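Local coordinates for protein 273aa long hypothetical dTDP-4-dehydrorhamnose reductase (Sulfolobus tokodaii, PDB 2GGS) that binds NADPH and probably reduces dTDP-4-dehydrorhamnose, the last step in making dTDP-rhamnose, as an extended member of the short-chain dehydrogenase/reductase family, at residues G37-D42 / E50-K55; I162-T167 / K172-F177; A208-S213 / R254-L259. All coordinates share one frame; numbering follows the deposited sequence.

From the N terminus, contact 1 comes first, closing a loop of seven residues between G37-D42, on edge strand 39-40, and E50-K55 of helix 46-56, at the outer rim of the seven-stranded parallel Rossmann sheet. Contact 2 closes a still shorter loop, four residues between helix 160-169 and strand 174-177, on the opposite side of the chain's centre. Contact 3 spans 40 residues, joining the segment that follows strand 203-206, the other outermost strand, to helix 253-258. The three lie in series, none nested or crossing. Contacts 2 and 3 approach to about 5 Å at their nearest atoms without touching; contact 1 is about 23 Å from contact 2 and about 24 Å from contact 3, nearest atoms.

Contact 1: G37-D42 / E50-K55. With NDP (NADPH dihydro-nicotinamide-adenine-dinucleotide phosphate), chain C.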
loop_
_atom_site.group_PDB
_atom_site.type_symbol
_atom_site.label_atom_id
_atom_site.label_comp_id
_atom_site.label_asym_id
_atom_site.label_seq_id
_atom_site.Cartn_x
_atom_site.Cartn_y
_atom_site.Cartn_z
ATOM N N GLY A 37 -5.511 9.868 19.459
ATOM C CA GLY A 37 -6.771 9.127 19.594
ATOM C C GLY A 37 -6.752 7.688 19.073
ATOM O O GLY A 37 -7.801 7.066 18.920
ATOM N N GLY A 38 -5.560 7.166 18.805
ATOM C CA GLY A 38 -5.406 5.791 18.339
ATOM C C GLY A 38 -5.397 4.743 19.446
ATOM O O GLY A 38 -5.389 5.071 20.647
ATOM N N TYR A 39 -5.385 3.485 19.027
ATOM C CA TYR A 39 -5.315 2.331 19.913
ATOM C C TYR A 39 -4.086 1.558 19.549
ATOM O O TYR A 39 -3.858 1.236 18.366
ATOM C CB TYR A 39 -6.523 1.409 19.720
ATOM C CG TYR A 39 -7.815 2.027 20.140
ATOM C CD1 TYR A 39 -8.335 1.786 21.407
ATOM C CD2 TYR A 39 -8.532 2.848 19.269
ATOM C CE1 TYR A 39 -9.527 2.366 21.798
ATOM C CE2 TYR A 39 -9.740 3.428 19.648
ATOM C CZ TYR A 39 -10.232 3.177 20.912
ATOM O OH TYR A 39 -11.429 3.750 21.308
ATOM N N LYS A 40 -3.283 1.236 20.561
ATOM C CA LYS A 40 -2.085 0.491 20.321
ATOM C C LYS A 40 -2.414 -0.999 20.243
ATOM O O LYS A 40 -3.054 -1.551 21.145
ATOM C CB LYS A 40 -1.095 0.722 21.473
ATOM C CG LYS A 40 0.262 0.185 21.137
ATOM C CD LYS A 40 1.232 0.271 22.347
ATOM C CE LYS A 40 2.570 -0.324 21.999
ATOM N NZ LYS A 40 3.418 0.598 21.168
ATOM N N LEU A 41 -1.959 -1.655 19.175
ATOM C CA LEU A 41 -2.236 -3.084 18.964
ATOM C C LEU A 41 -1.250 -3.683 17.989
ATOM O O LEU A 41 -1.094 -3.221 16.824
ATOM C CB LEU A 41 -3.702 -3.328 18.527
ATOM C CG LEU A 41 -4.137 -4.749 18.182
ATOM C CD1 LEU A 41 -4.195 -5.595 19.449
ATOM C CD2 LEU A 41 -5.510 -4.698 17.546
ATOM N N ASP A 42 -0.569 -4.717 18.452
ATOM C CA ASP A 42 0.306 -5.501 17.606
ATOM C C ASP A 42 -0.521 -6.581 16.958
ATOM O O ASP A 42 -1.006 -7.506 17.632
ATOM C CB ASP A 42 1.427 -6.145 18.444
ATOM C CG ASP A 42 2.462 -6.866 17.594
ATOM O OD1 ASP A 42 2.158 -7.290 16.438
ATOM O OD2 ASP A 42 3.617 -7.032 18.083
ATOM N N GLU A 50 -7.983 -10.596 17.508
ATOM C CA GLU A 50 -9.341 -11.064 17.349
ATOM C C GLU A 50 -10.291 -10.476 18.410
ATOM O O GLU A 50 -11.410 -10.074 18.100
ATOM C CB GLU A 50 -9.413 -12.595 17.320
ATOM C CG GLU A 50 -8.626 -13.228 16.160
ATOM C CD GLU A 50 -8.936 -14.716 15.932
ATOM O OE1 GLU A 50 -10.089 -15.151 16.076
ATOM O OE2 GLU A 50 -8.006 -15.462 15.626
ATOM N N ASP A 51 -9.825 -10.410 19.655
ATOM C CA ASP A 51 -10.616 -9.840 20.743
ATOM C C ASP A 51 -10.931 -8.380 20.466
ATOM O O ASP A 51 -12.043 -7.927 20.686
ATOM C CB ASP A 51 -9.846 -9.895 22.070
ATOM C CG ASP A 51 -10.710 -9.433 23.238
ATOM O OD1 ASP A 51 -11.792 -10.012 23.435
ATOM O OD2 ASP A 51 -10.325 -8.466 23.909
ATOM N N PHE A 52 -9.955 -7.663 19.930
ATOM C CA PHE A 52 -10.102 -6.222 19.671
ATOM C C PHE A 52 -11.193 -6.009 18.639
ATOM O O PHE A 52 -12.079 -5.148 18.810
ATOM C CB PHE A 52 -8.762 -5.640 19.205
ATOM C CG PHE A 52 -8.781 -4.160 19.039
ATOM C CD1 PHE A 52 -8.563 -3.315 20.128
ATOM C CD2 PHE A 52 -9.091 -3.602 17.808
ATOM C CE1 PHE A 52 -8.598 -1.921 19.962
ATOM C CE2 PHE A 52 -9.162 -2.212 17.659
ATOM C CZ PHE A 52 -8.919 -1.385 18.714
ATOM N N ILE A 53 -11.161 -6.834 17.583
ATOM C CA ILE A 53 -12.127 -6.707 16.511
ATOM C C ILE A 53 -13.529 -7.008 17.012
ATOM O O ILE A 53 -14.467 -6.265 16.722
ATOM C CB ILE A 53 -11.726 -7.613 15.311
ATOM C CG1 ILE A 53 -10.510 -6.990 14.592
ATOM C CG2 ILE A 53 -12.897 -7.795 14.323
ATOM C CD1 ILE A 53 -9.797 -7.913 13.604
ATOM N N ILE A 54 -13.648 -8.100 17.770
ATOM C CA ILE A 54 -14.942 -8.545 18.268
ATOM C C ILE A 54 -15.522 -7.543 19.279
ATOM O O ILE A 54 -16.738 -7.315 19.288
ATOM C CB ILE A 54 -14.874 -10.000 18.798
ATOM C CG1 ILE A 54 -14.546 -10.947 17.628
ATOM C CG2 ILE A 54 -16.210 -10.417 19.477
ATOM C CD1 ILE A 54 -14.019 -12.286 18.015
ATOM N N LYS A 55 -14.653 -6.945 20.098
ATOM C CA LYS A 55 -15.070 -5.908 21.057
ATOM C C LYS A 55 -15.464 -4.576 20.387
ATOM O O LYS A 55 -16.504 -4.007 20.716
ATOM C CB LYS A 55 -14.008 -5.686 22.160
ATOM C CG LYS A 55 -13.768 -6.899 23.079
ATOM C CD LYS A 55 -15.023 -7.259 23.920
ATOM C CE LYS A 55 -14.944 -8.681 24.522
ATOM N NZ LYS A 55 -13.703 -8.899 25.310
HETATM P PA NDP C . 3.663 2.125 5.968
HETATM O O1A NDP C . 4.974 1.459 6.031
HETATM O O2A NDP C . 3.739 3.606 5.943
HETATM O O5B NDP C . 2.727 1.701 7.168
HETATM C C5B NDP C . 2.771 0.385 7.689
HETATM C C4B NDP C . 1.724 0.348 8.772
HETATM O O4B NDP C . 1.630 -1.005 9.226
HETATM C C3B NDP C . 2.036 1.261 9.946
HETATM O O3B NDP C . 0.847 1.879 10.358
HETATM C C2B NDP C . 2.504 0.250 11.002
HETATM O O2B NDP C . 2.202 0.758 12.266
HETATM C C1B NDP C . 1.615 -0.933 10.644
HETATM N N9A NDP C . 2.146 -2.182 11.197
HETATM C C8A NDP C . 3.270 -2.845 10.806
HETATM N N7A NDP C . 3.414 -3.946 11.598
HETATM C C5A NDP C . 2.392 -3.960 12.470
HETATM C C6A NDP C . 2.046 -4.833 13.509
HETATM N N6A NDP C . 2.877 -5.857 13.852
HETATM N N1A NDP C . 0.926 -4.523 14.232
HETATM C C2A NDP C . 0.122 -3.419 13.977
HETATM N N3A NDP C . 0.480 -2.560 12.965
HETATM C C4A NDP C . 1.592 -2.837 12.246
HETATM O O3 NDP C . 2.961 1.440 4.676
HETATM P PN NDP C . 2.030 2.173 3.569
HETATM O O1N NDP C . 1.042 3.069 4.128
HETATM O O2N NDP C . 3.024 2.644 2.578
HETATM O O5D NDP C . 1.341 0.880 2.927
HETATM C C5D NDP C . -0.040 0.614 3.152
HETATM C C4D NDP C . -0.467 -0.701 2.512
HETATM O O4D NDP C . -0.238 -0.610 1.125
HETATM C C3D NDP C . 0.305 -1.925 2.996
HETATM O O3D NDP C . -0.628 -2.970 2.933
HETATM C C2D NDP C . 1.373 -2.121 1.949
HETATM O O2D NDP C . 1.807 -3.470 1.926
HETATM C C1D NDP C . 0.572 -1.707 0.691
HETATM N N1N NDP C . 1.475 -1.289 -0.387
HETATM C C2N NDP C . 2.457 -0.385 -0.083
HETATM C C3N NDP C . 3.230 0.209 -1.071
HETATM C C7N NDP C . 4.283 1.193 -0.674
HETATM O O7N NDP C . 5.217 1.614 -1.641
HETATM N N7N NDP C . 4.332 1.641 0.579
HETATM C C4N NDP C . 3.018 -0.142 -2.533
HETATM C C5N NDP C . 1.940 -1.173 -2.770
HETATM C C6N NDP C . 1.216 -1.682 -1.685
HETATM P P2B NDP C . 3.363 1.423 13.248
HETATM O O1X NDP C . 2.542 2.190 14.204
HETATM O O2X NDP C . 4.279 2.259 12.419
HETATM O O3X NDP C . 4.191 0.300 13.923
#
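The ring of F52 comes off helix 46-56 against Y39 and L41 of the edge strand region. It turns its edge toward the face of Y39 in an offset edge-to-face pair, centroids 5.6 Å apart and planes at 66°. The two side chains cross at about a right angle, and F52 CZ lies 3.8 Å from Y39 CB. At the root of the same ring, L41 CD2 approaches F52 CG obliquely at 3.6 Å. With CG anti to the backbone N (chi1 -175°), the F52 ring extends from the helix toward the strand, its CG end on L41 and its CZ end on Y39; V29 of the adjacent strand 26-30 also touches it. Replacing F52 by an alanine would take the ring from between Y39 and L41, which would probably leave Y39 without its edge-to-face mate and open a gap between helix and strand. Just beyond L41, D42 receives the adenine: NDP N6A gives a nearly straight hydrogen bond (171°) to D42 OD1 at 3.0 Å, and T44 bonds the same oxygen. An aspartate at the adenine amino group is a familiar feature of short-chain dehydrogenase/reductases. No hydrogen bond joins the segments, so they cohere by apolar and aromatic packing alone, while D42 turns its carboxylate to the adenine.

Contact 2: I162-T167 / K172-F177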
loop_
_atom_site.group_PDB
_atom_site.type_symbol
_atom_site.label_atom_id
_atom_site.label_comp_id
_atom_site.label_asym_id
_atom_site.label_seq_id
_atom_site.Cartn_x
_atom_site.Cartn_y
_atom_site.Cartn_z
ATOM N N ILE A 162 10.054 10.858 -2.267
ATOM C CA ILE A 162 10.672 11.496 -1.114
ATOM C C ILE A 162 12.175 11.251 -1.043
ATOM O O ILE A 162 12.946 12.203 -0.803
ATOM C CB ILE A 162 9.921 11.131 0.198
ATOM C CG1 ILE A 162 8.814 12.154 0.406
ATOM C CG2 ILE A 162 10.873 11.180 1.402
ATOM C CD1 ILE A 162 9.357 13.536 0.831
ATOM N N TYR A 163 12.599 10.008 -1.256
ATOM C CA TYR A 163 14.016 9.672 -1.338
ATOM C C TYR A 163 14.689 10.547 -2.412
ATOM O O TYR A 163 15.751 11.115 -2.167
ATOM C CB TYR A 163 14.221 8.196 -1.648
ATOM C CG TYR A 163 15.551 7.880 -2.273
ATOM C CD1 TYR A 163 16.734 7.819 -1.502
ATOM C CD2 TYR A 163 15.640 7.642 -3.634
ATOM C CE1 TYR A 163 17.969 7.530 -2.103
ATOM C CE2 TYR A 163 16.847 7.353 -4.239
ATOM C CZ TYR A 163 18.014 7.299 -3.473
ATOM O OH TYR A 163 19.196 7.005 -4.141
ATOM N N VAL A 164 14.049 10.682 -3.573
ATOM C CA VAL A 164 14.593 11.545 -4.648
ATOM C C VAL A 164 14.735 12.998 -4.190
ATOM O O VAL A 164 15.802 13.619 -4.367
ATOM C CB VAL A 164 13.717 11.529 -5.937
ATOM C CG1 VAL A 164 14.284 12.492 -6.965
ATOM C CG2 VAL A 164 13.672 10.137 -6.558
ATOM N N TYR A 165 13.662 13.553 -3.627
ATOM C CA TYR A 165 13.624 14.977 -3.228
ATOM C C TYR A 165 14.721 15.263 -2.213
ATOM O O TYR A 165 15.500 16.215 -2.387
ATOM C CB TYR A 165 12.249 15.390 -2.663
ATOM C CG TYR A 165 12.138 16.866 -2.270
ATOM C CD1 TYR A 165 11.800 17.848 -3.205
ATOM C CD2 TYR A 165 12.377 17.270 -0.967
ATOM C CE1 TYR A 165 11.709 19.208 -2.838
ATOM C CE2 TYR A 165 12.288 18.601 -0.585
ATOM C CZ TYR A 165 11.959 19.569 -1.516
ATOM O OH TYR A 165 11.885 20.882 -1.107
ATOM N N LYS A 166 14.785 14.437 -1.166
ATOM C CA LYS A 166 15.757 14.636 -0.068
ATOM C C LYS A 166 17.189 14.428 -0.542
ATOM O O LYS A 166 18.064 15.222 -0.208
ATOM C CB LYS A 166 15.450 13.740 1.152
ATOM C CG LYS A 166 13.965 13.690 1.523
ATOM C CD LYS A 166 13.687 13.440 3.006
ATOM C CE LYS A 166 12.975 14.647 3.629
ATOM N NZ LYS A 166 12.219 14.293 4.880
ATOM N N THR A 167 17.427 13.385 -1.335
ATOM C CA THR A 167 18.764 13.079 -1.848
ATOM C C THR A 167 19.290 14.192 -2.777
ATOM O O THR A 167 20.423 14.681 -2.580
ATOM C CB THR A 167 18.776 11.708 -2.555
ATOM O OG1 THR A 167 18.400 10.701 -1.612
ATOM C CG2 THR A 167 20.141 11.358 -3.127
ATOM N N LYS A 172 23.244 15.067 -3.551
ATOM C CA LYS A 172 23.671 13.681 -3.728
ATOM C C LYS A 172 23.091 13.018 -4.992
ATOM O O LYS A 172 22.151 13.529 -5.617
ATOM C CB LYS A 172 23.377 12.864 -2.454
ATOM C CG LYS A 172 24.233 13.257 -1.241
ATOM C CD LYS A 172 25.682 12.799 -1.398
ATOM C CE LYS A 172 26.583 13.364 -0.299
ATOM N NZ LYS A 172 28.013 13.395 -0.740
ATOM N N THR A 173 23.694 11.903 -5.382
ATOM C CA THR A 173 23.251 11.142 -6.538
ATOM C C THR A 173 22.126 10.180 -6.164
ATOM O O THR A 173 22.214 9.444 -5.147
ATOM C CB THR A 173 24.417 10.400 -7.193
ATOM O OG1 THR A 173 25.384 11.365 -7.627
ATOM C CG2 THR A 173 23.948 9.548 -8.395
ATOM N N VAL A 174 21.054 10.242 -6.957
ATOM C CA VAL A 174 19.964 9.281 -6.901
ATOM C C VAL A 174 20.231 8.164 -7.889
ATOM O O VAL A 174 20.467 8.406 -9.075
ATOM C CB VAL A 174 18.588 9.943 -7.263
ATOM C CG1 VAL A 174 17.546 8.870 -7.551
ATOM C CG2 VAL A 174 18.106 10.810 -6.142
ATOM N N PHE A 175 20.217 6.928 -7.397
ATOM C CA PHE A 175 20.308 5.760 -8.258
ATOM C C PHE A 175 18.922 5.193 -8.554
ATOM O O PHE A 175 18.255 4.649 -7.680
ATOM C CB PHE A 175 21.254 4.730 -7.622
ATOM C CG PHE A 175 22.650 5.252 -7.477
ATOM C CD1 PHE A 175 23.513 5.236 -8.571
ATOM C CD2 PHE A 175 23.064 5.846 -6.301
ATOM C CE1 PHE A 175 24.793 5.753 -8.464
ATOM C CE2 PHE A 175 24.347 6.373 -6.182
ATOM C CZ PHE A 175 25.208 6.333 -7.270
ATOM N N ALA A 176 18.465 5.380 -9.784
ATOM C CA ALA A 176 17.097 5.042 -10.125
ATOM C C ALA A 176 17.056 3.708 -10.817
ATOM O O ALA A 176 17.616 3.514 -11.894
ATOM C CB ALA A 176 16.423 6.152 -10.991
ATOM N N PHE A 177 16.371 2.764 -10.171
ATOM C CA PHE A 177 16.147 1.461 -10.746
ATOM C C PHE A 177 15.568 1.560 -12.157
ATOM O O PHE A 177 14.584 2.267 -12.383
ATOM C CB PHE A 177 15.200 0.660 -9.833
ATOM C CG PHE A 177 14.854 -0.712 -10.347
ATOM C CD1 PHE A 177 15.853 -1.669 -10.574
ATOM C CD2 PHE A 177 13.516 -1.077 -10.560
ATOM C CE1 PHE A 177 15.538 -2.958 -11.035
ATOM C CE2 PHE A 177 13.178 -2.369 -11.030
ATOM C CZ PHE A 177 14.201 -3.322 -11.250
#
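K172 meets T167 first, its backbone N giving a hydrogen bond to T167 O at 3.0 Å. Its CB also lies against T167 CG2, and the two side chains cross at about a right angle. At T173 the backbone supplies the contact, since T167 CG2 sits 3.5 Å from T173 O. With T167 OG1 beside its own backbone N (chi1 -60°) and bonded to Y163 O, which T167 N reaches from the opposite face of the carbonyl plane, CG2 is the branch left to meet the strand.

The topology here is a helix turning back into a strand that runs nearly antiparallel to it, the short segments at 158° with their axes 9.2 Å apart at closest approach. Strand 174-177 pairs in parallel with strand 231-234, a small sheet apart from the main Rossmann sheet and probably part of the smaller C-terminal lobe that holds the sugar nucleotide in extended short-chain reductases.

V174 next splits its two methyls among three helix residues. CG1 lies 3.7 Å from Y163 CE2 and 4.2 Å from V164 CG2, while CG2 packs on T167 CG2 at 3.7 Å. Y163 and V174 slide past each other in opposite directions, which carries the phenol beyond the valine to the strand backbone. There F175 N gives Y163 OH a weak hydrogen bond of 3.4 Å. Within the strand segment, T173 CG2 lies over one face of the F175 ring, toward its rim.

Contact 3: A208-S213 / R254-L259; sequences AGERIS and RARKIL
E210 and R256 meet in a salt bridge, E210 OE1 to R256 NH2 at 3.0 Å, the one direct contact between the two segments. The side chains cross at about a right angle and the charged planes stand 61° apart, so the groups do not pair in the flat, two-pronged manner of many carboxylate-guanidinium bridges. OE1 comes in obliquely, whereas E210 OE2 lies at the guanidinium edge, in plane, 3.5 Å from R256 NH2. R256 reaches across by an extended chain from CG to NE, while E210 bends at chi2 (-97°) to present its carboxylate.

The bridge lies on the surface of the protein, away from the cofactor site. It joins the connection following strand 203-206, outermost in the Rossmann sheet, to helix 253-258, whose A255 and I258 pack on I205 of that strand. Y264 serves both partners, touching E210 and forming a cation-pi contact with R256.

Two waters extend the link. One takes a hydrogen bond from R256 NH2 at 2.8 Å, at the guanidinium edge in plane, and lies 3.1 Å from A208 O, to which it can donate, so it probably ties the arginine to the backbone. The other donates to E210 OE1 at 2.6 Å and accepts from R256 NH1 at 3.0 Å, closing a water-bridged ring beside the direct salt bridge.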
loop_
_atom_site.group_PDB
_atom_site.type_symbol
_atom_site.label_atom_id
_atom_site.label_comp_id
_atom_site.label_asym_id
_atom_site.label_seq_id
_atom_site.Cartn_x
_atom_site.Cartn_y
_atom_site.Cartn_z
ATOM N N ALA A 208 -4.140 2.282 -8.751
ATOM C CA ALA A 208 -2.787 2.842 -8.731
ATOM C C ALA A 208 -2.614 3.928 -9.798
ATOM O O ALA A 208 -3.593 4.303 -10.459
ATOM C CB ALA A 208 -1.744 1.744 -8.909
ATOM N N GLY A 209 -1.393 4.428 -9.930
ATOM C CA GLY A 209 -1.118 5.613 -10.751
ATOM C C GLY A 209 -0.856 5.253 -12.206
ATOM O O GLY A 209 -1.108 4.163 -12.632
ATOM N N GLU A 210 -0.353 6.216 -12.968
ATOM C CA GLU A 210 0.016 5.968 -14.363
ATOM C C GLU A 210 1.386 5.293 -14.396
ATOM O O GLU A 210 2.256 5.567 -13.549
ATOM C CB GLU A 210 0.080 7.308 -15.117
ATOM C CG GLU A 210 -1.219 8.074 -15.159
ATOM C CD GLU A 210 -1.978 7.829 -16.456
ATOM O OE1 GLU A 210 -3.105 8.343 -16.573
ATOM O OE2 GLU A 210 -1.466 7.098 -17.339
ATOM N N ARG A 211 1.583 4.398 -15.365
ATOM C CA ARG A 211 2.871 3.719 -15.541
ATOM C C ARG A 211 4.005 4.732 -15.799
ATOM O O ARG A 211 3.880 5.580 -16.684
ATOM C CB ARG A 211 2.793 2.740 -16.707
ATOM C CG ARG A 211 4.142 2.050 -17.071
ATOM C CD ARG A 211 3.872 1.048 -18.230
ATOM N NE ARG A 211 5.045 0.282 -18.639
ATOM C CZ ARG A 211 5.977 0.706 -19.490
ATOM N NH1 ARG A 211 5.877 1.901 -20.055
ATOM N NH2 ARG A 211 6.994 -0.095 -19.804
ATOM N N ILE A 212 5.092 4.643 -15.031
ATOM C CA ILE A 212 6.229 5.537 -15.191
ATOM C C ILE A 212 7.498 4.834 -14.750
ATOM O O ILE A 212 7.453 3.934 -13.910
ATOM C CB ILE A 212 6.014 6.866 -14.373
ATOM C CG1 ILE A 212 6.949 8.004 -14.825
ATOM C CG2 ILE A 212 6.173 6.593 -12.855
ATOM C CD1 ILE A 212 6.675 9.361 -14.129
ATOM N N SER A 213 8.632 5.217 -15.347
ATOM C CA SER A 213 9.911 4.665 -14.928
ATOM C C SER A 213 10.420 5.433 -13.711
ATOM O O SER A 213 10.084 6.615 -13.512
ATOM C CB SER A 213 10.930 4.705 -16.104
ATOM O OG SER A 213 11.387 6.032 -16.351
ATOM N N ARG A 254 -10.511 -0.844 -14.628
ATOM C CA ARG A 254 -11.797 -1.133 -13.987
ATOM C C ARG A 254 -12.174 -0.055 -12.989
ATOM O O ARG A 254 -13.324 0.385 -12.926
ATOM C CB ARG A 254 -11.821 -2.520 -13.339
ATOM C CG ARG A 254 -11.682 -3.672 -14.346
ATOM C CD ARG A 254 -12.276 -4.937 -13.765
ATOM N NE ARG A 254 -12.092 -6.072 -14.667
ATOM C CZ ARG A 254 -13.070 -6.853 -15.112
ATOM N NH1 ARG A 254 -14.334 -6.626 -14.738
ATOM N NH2 ARG A 254 -12.784 -7.872 -15.933
ATOM N N ALA A 255 -11.197 0.351 -12.165
ATOM C CA ALA A 255 -11.437 1.338 -11.141
ATOM C C ALA A 255 -11.680 2.717 -11.729
ATOM O O ALA A 255 -12.428 3.509 -11.154
ATOM C CB ALA A 255 -10.239 1.383 -10.129
ATOM N N ARG A 256 -11.020 3.003 -12.850
ATOM C CA ARG A 256 -11.197 4.274 -13.547
ATOM C C ARG A 256 -12.626 4.381 -14.025
ATOM O O ARG A 256 -13.165 5.464 -13.974
ATOM C CB ARG A 256 -10.230 4.448 -14.710
ATOM C CG ARG A 256 -8.804 4.739 -14.295
ATOM C CD ARG A 256 -8.018 5.343 -15.466
ATOM N NE ARG A 256 -6.556 5.269 -15.278
ATOM C CZ ARG A 256 -5.667 5.785 -16.124
ATOM N NH1 ARG A 256 -6.086 6.404 -17.231
ATOM N NH2 ARG A 256 -4.364 5.684 -15.870
ATOM N N LYS A 257 -13.243 3.268 -14.420
ATOM C CA LYS A 257 -14.688 3.306 -14.754
ATOM C C LYS A 257 -15.589 3.509 -13.532
ATOM O O LYS A 257 -16.487 4.326 -13.531
ATOM C CB LYS A 257 -15.114 2.063 -15.526
ATOM C CG LYS A 257 -14.337 1.873 -16.817
ATOM C CD LYS A 257 -14.814 0.622 -17.540
ATOM C CE LYS A 257 -14.036 0.419 -18.844
ATOM N NZ LYS A 257 -14.195 1.598 -19.731
ATOM N N ILE A 258 -15.310 2.778 -12.460
ATOM C CA ILE A 258 -16.139 2.786 -11.255
ATOM C C ILE A 258 -16.102 4.118 -10.503
ATOM O O ILE A 258 -17.127 4.640 -10.028
ATOM C CB ILE A 258 -15.685 1.652 -10.318
ATOM C CG1 ILE A 258 -16.056 0.302 -10.914
ATOM C CG2 ILE A 258 -16.269 1.825 -8.888
ATOM C CD1 ILE A 258 -15.158 -0.841 -10.464
ATOM N N LEU A 259 -14.903 4.669 -10.370
ATOM C CA LEU A 259 -14.711 5.797 -9.500
ATOM C C LEU A 259 -14.790 7.124 -10.240
ATOM O O LEU A 259 -14.342 7.250 -11.397
ATOM C CB LEU A 259 -13.368 5.654 -8.780
ATOM C CG LEU A 259 -13.233 4.340 -8.008
ATOM C CD1 LEU A 259 -11.872 4.288 -7.359
ATOM C CD2 LEU A 259 -14.330 4.144 -6.948
HETATM O O HOH W 1 -4.337 4.343 -13.457
HETATM O O HOH W 2 -4.368 8.291 -18.805
#